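Local structure of ribokinase (Thermotoga maritima, 1VM7) at residues Asp82-Ile85 with Glu86-Glu89; Val208-Ala211 with Ala212-Leu216. The protein probably catalyses the magnesium-dependent transfer of a phosphate from ATP to O-5 of D-ribose, giving D-ribose 5-phosphate. All coordinates share one frame; numbering follows the deposited sequence.

Contact 1: residues Asp82-Ile85 with Glu86-Glu89; sequences DLLI and ENYE
L84 and Y88 meet one helical turn apart, in a local i to i+4 contact inside helix 79-90, the helix that links strands 69-75 and 93-98 of the large sheet. Their side chains run alongside each other in the same direction. CB of L84 sits 4.1 Å from CZ of Y88, and CD1 of L84 reaches to 3.9 Å from the phenol OH of Y88. Y88 has CG anti to the carbonyl carbon (chi1 -60°), which lays the ring back over the preceding turn, with L84 O over one face, 3.0 Å above the ring plane and offset toward the rim. That same oxygen accepts the backbone N-H of Y88 at 2.8 Å. The far end of the ring is fixed by a hydrogen bond between Y88 OH and S23 OG, and F71 meets the ring edge-to-face. A phenylalanine here would probably leave S23 without its phenol partner and remove the oxygen that L84 CD1 packs against. I85 crosses E89 obliquely: its CG2 branch lies 3.2 Å from E89 OE2, while E89 N binds I85 O at 2.7 Å, nearly straight. On the more exposed side, the carboxylate of E86 comes alongside L83, with OE2 3.8 Å from CD2. D82 turns its carboxylate to a salt bridge with R98. I85 also packs on I75 and Y96, which seats the helix against both neighbouring strands, the arrangement of a beta-alpha-beta crossover in the ribokinase fold.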
# COMPACT_ATOMS: atom_id res chain seq x y z
N ASP A 82 11.49 3.35 10.72
CA ASP A 82 12.25 4.57 10.99
C ASP A 82 11.36 5.75 11.28
O ASP A 82 11.62 6.47 12.23
CB ASP A 82 13.18 4.94 9.84
CG ASP A 82 14.27 3.92 9.63
OD1 ASP A 82 14.57 3.19 10.58
OD2 ASP A 82 14.80 3.84 8.51
N LEU A 83 10.31 5.93 10.49
CA LEU A 83 9.37 7.02 10.74
C LEU A 83 8.67 6.85 12.10
O LEU A 83 8.49 7.84 12.84
CB LEU A 83 8.37 7.19 9.58
CG LEU A 83 9.11 7.71 8.31
CD1 LEU A 83 8.32 7.47 7.00
CD2 LEU A 83 9.55 9.18 8.44
N LEU A 84 8.26 5.62 12.42
CA LEU A 84 7.61 5.37 13.72
C LEU A 84 8.58 5.60 14.90
O LEU A 84 8.22 6.14 15.93
CB LEU A 84 7.05 3.98 13.78
CG LEU A 84 5.88 3.67 12.84
CD1 LEU A 84 5.44 2.26 13.14
CD2 LEU A 84 4.77 4.64 12.99
N ILE A 85 9.83 5.20 14.73
CA ILE A 85 10.85 5.45 15.76
C ILE A 85 11.05 6.95 16.00
O ILE A 85 11.07 7.41 17.17
CB ILE A 85 12.14 4.71 15.42
CG1 ILE A 85 11.92 3.21 15.61
CG2 ILE A 85 13.32 5.19 16.28
CD1 ILE A 85 13.02 2.37 15.06
N GLU A 86 11.12 7.74 14.92
CA GLU A 86 11.21 9.19 15.07
C GLU A 86 10.04 9.72 15.85
O GLU A 86 10.22 10.58 16.71
CB GLU A 86 11.24 9.97 13.74
CG GLU A 86 11.92 9.30 12.63
CD GLU A 86 12.14 10.24 11.41
OE1 GLU A 86 11.65 11.43 11.48
OE2 GLU A 86 12.78 9.75 10.43
N ASN A 87 8.84 9.28 15.51
CA ASN A 87 7.64 9.74 16.20
C ASN A 87 7.75 9.36 17.67
O ASN A 87 7.54 10.18 18.54
CB ASN A 87 6.37 9.10 15.64
CG ASN A 87 6.08 9.48 14.19
OD1 ASN A 87 6.69 10.41 13.65
ND2 ASN A 87 5.14 8.76 13.55
N TYR A 88 8.10 8.09 17.92
CA TYR A 88 8.16 7.57 19.29
C TYR A 88 9.21 8.30 20.13
O TYR A 88 8.89 8.71 21.26
CB TYR A 88 8.32 6.04 19.32
CG TYR A 88 7.21 5.23 18.65
CD1 TYR A 88 5.99 5.81 18.28
CD2 TYR A 88 7.38 3.86 18.38
CE1 TYR A 88 5.01 5.06 17.68
CE2 TYR A 88 6.41 3.12 17.74
CZ TYR A 88 5.22 3.71 17.40
OH TYR A 88 4.24 3.00 16.75
N GLU A 89 10.40 8.49 19.56
CA GLU A 89 11.54 9.14 20.20
C GLU A 89 11.18 10.55 20.63
O GLU A 89 11.45 10.92 21.77
CB GLU A 89 12.73 9.24 19.23
CG GLU A 89 13.51 7.98 18.97
CD GLU A 89 14.61 8.14 17.87
OE1 GLU A 89 14.70 9.23 17.20
OE2 GLU A 89 15.40 7.14 17.71

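Contact 2: residues Val208-Ala211 with Ala212-Leu216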
# COMPACT_ATOMS: atom_id res chain seq x y z
N VAL A 208 -26.39 -3.63 26.92
CA VAL A 208 -25.04 -3.28 27.23
C VAL A 208 -24.76 -3.44 28.73
O VAL A 208 -23.71 -3.96 29.12
CB VAL A 208 -24.79 -1.87 26.73
CG1 VAL A 208 -23.60 -1.28 27.42
CG2 VAL A 208 -24.62 -1.90 25.21
N GLU A 209 -25.70 -3.00 29.56
CA GLU A 209 -25.56 -3.10 31.01
C GLU A 209 -25.50 -4.55 31.48
O GLU A 209 -24.70 -4.89 32.36
CB GLU A 209 -26.74 -2.40 31.70
CG GLU A 209 -26.89 -0.90 31.35
CD GLU A 209 -27.88 -0.66 30.23
OE1 GLU A 209 -27.61 -1.07 29.08
OE2 GLU A 209 -28.96 -0.08 30.52
N LYS A 210 -26.34 -5.41 30.89
CA LYS A 210 -26.39 -6.82 31.27
C LYS A 210 -25.12 -7.56 30.89
O LYS A 210 -24.71 -8.46 31.61
CB LYS A 210 -27.60 -7.52 30.65
CG LYS A 210 -27.87 -8.92 31.18
CD LYS A 210 -28.69 -8.89 32.48
CE LYS A 210 -27.77 -8.75 33.70
NZ LYS A 210 -28.63 -8.90 34.88
N ALA A 211 -24.54 -7.20 29.74
CA ALA A 211 -23.31 -7.81 29.27
C ALA A 211 -22.14 -7.42 30.18
O ALA A 211 -21.30 -8.26 30.57
CB ALA A 211 -23.00 -7.37 27.84
N ALA A 212 -22.07 -6.12 30.48
CA ALA A 212 -21.04 -5.59 31.34
C ALA A 212 -21.08 -6.32 32.67
O ALA A 212 -20.01 -6.68 33.20
CB ALA A 212 -21.20 -4.12 31.53
N GLU A 213 -22.29 -6.55 33.18
CA GLU A 213 -22.48 -7.28 34.42
C GLU A 213 -21.94 -8.68 34.35
O GLU A 213 -21.34 -9.16 35.30
CB GLU A 213 -23.94 -7.35 34.80
CG GLU A 213 -24.44 -6.17 35.61
CD GLU A 213 -25.72 -6.53 36.38
OE1 GLU A 213 -26.33 -7.58 36.08
OE2 GLU A 213 -26.09 -5.78 37.31
N LYS A 214 -22.17 -9.36 33.23
CA LYS A 214 -21.68 -10.73 33.10
C LYS A 214 -20.19 -10.77 33.07
O LYS A 214 -19.60 -11.70 33.58
CB LYS A 214 -22.24 -11.41 31.88
CG LYS A 214 -23.67 -11.65 32.06
CD LYS A 214 -24.36 -12.35 30.93
CE LYS A 214 -25.77 -12.60 31.34
NZ LYS A 214 -25.83 -13.30 32.69
N PHE A 215 -19.56 -9.76 32.48
CA PHE A 215 -18.11 -9.72 32.50
C PHE A 215 -17.57 -9.58 33.93
O PHE A 215 -16.59 -10.23 34.30
CB PHE A 215 -17.58 -8.64 31.58
CG PHE A 215 -17.53 -9.08 30.16
CD1 PHE A 215 -16.71 -10.14 29.79
CD2 PHE A 215 -18.32 -8.47 29.21
CE1 PHE A 215 -16.66 -10.59 28.49
CE2 PHE A 215 -18.28 -8.91 27.88
CZ PHE A 215 -17.44 -9.97 27.52
N LEU A 216 -18.26 -8.79 34.75
CA LEU A 216 -17.96 -8.74 36.18
C LEU A 216 -17.97 -10.14 36.81
O LEU A 216 -17.12 -10.43 37.66
CB LEU A 216 -18.96 -7.86 36.95
CG LEU A 216 -19.01 -6.36 36.68
CD1 LEU A 216 -20.00 -5.71 37.62
CD2 LEU A 216 -17.64 -5.72 36.83
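The ring of F215 meets A211 O obliquely, CD2 lying 3.3 Å from that oxygen, while F202 packs against the ring edge-to-face and F181 meets it with the planes at about 45°. The contact is a run of i to i+4 bonds along amphipathic helix 208-217, which packs on the large sheet of the ribokinase fold. A211 O also accepts the N-H of F215 at 3.0 Å, so one carbonyl serves as both backbone acceptor and neighbour of the ring. On the buried side V208 touches V225 and L233, A212 touches V223 and V235, and A211 rests on I194 of helix 191-202. V208 lies about 4 Å, side chain to side chain, from L227, a predicted ATP-binding residue. The outer side is charged. K214 lays its aliphatic stem beside the carbonyl of K210, with CG 3.4 Å from K210 O. K210 leaves the helix with CG anti to its own N (chi1 -170°), then bends at chi2 and chi3, which carries the ammonium obliquely across E213. There it forms a salt bridge whose hydrogen bond is weak, K210 NZ standing 2.9 Å from E213 OE1.

Both contacts are short runs of a little over two helical turns, in helices that pack on the same large sheet but at separate places: helix 79-90 beside strands 69-75 and 93-98, helix 208-217 against strands 222-226 and 232-236. Both are partly buried, contact 2 rather more so, with more of its touching residues buried and fewer exposed. Their centres are 39 Å apart, on opposite sides of the chain's centre. Contact 1 lies beside predicted substrate-binding residues I25 and A55, contact 2 near the predicted ATP-binding L227. In contact 1 the D82 carboxylate and the Y88 hydroxyl find their partners outside the helix, in R98 and S23, whereas contact 2 closes a salt bridge within its own helix and buries small alanines.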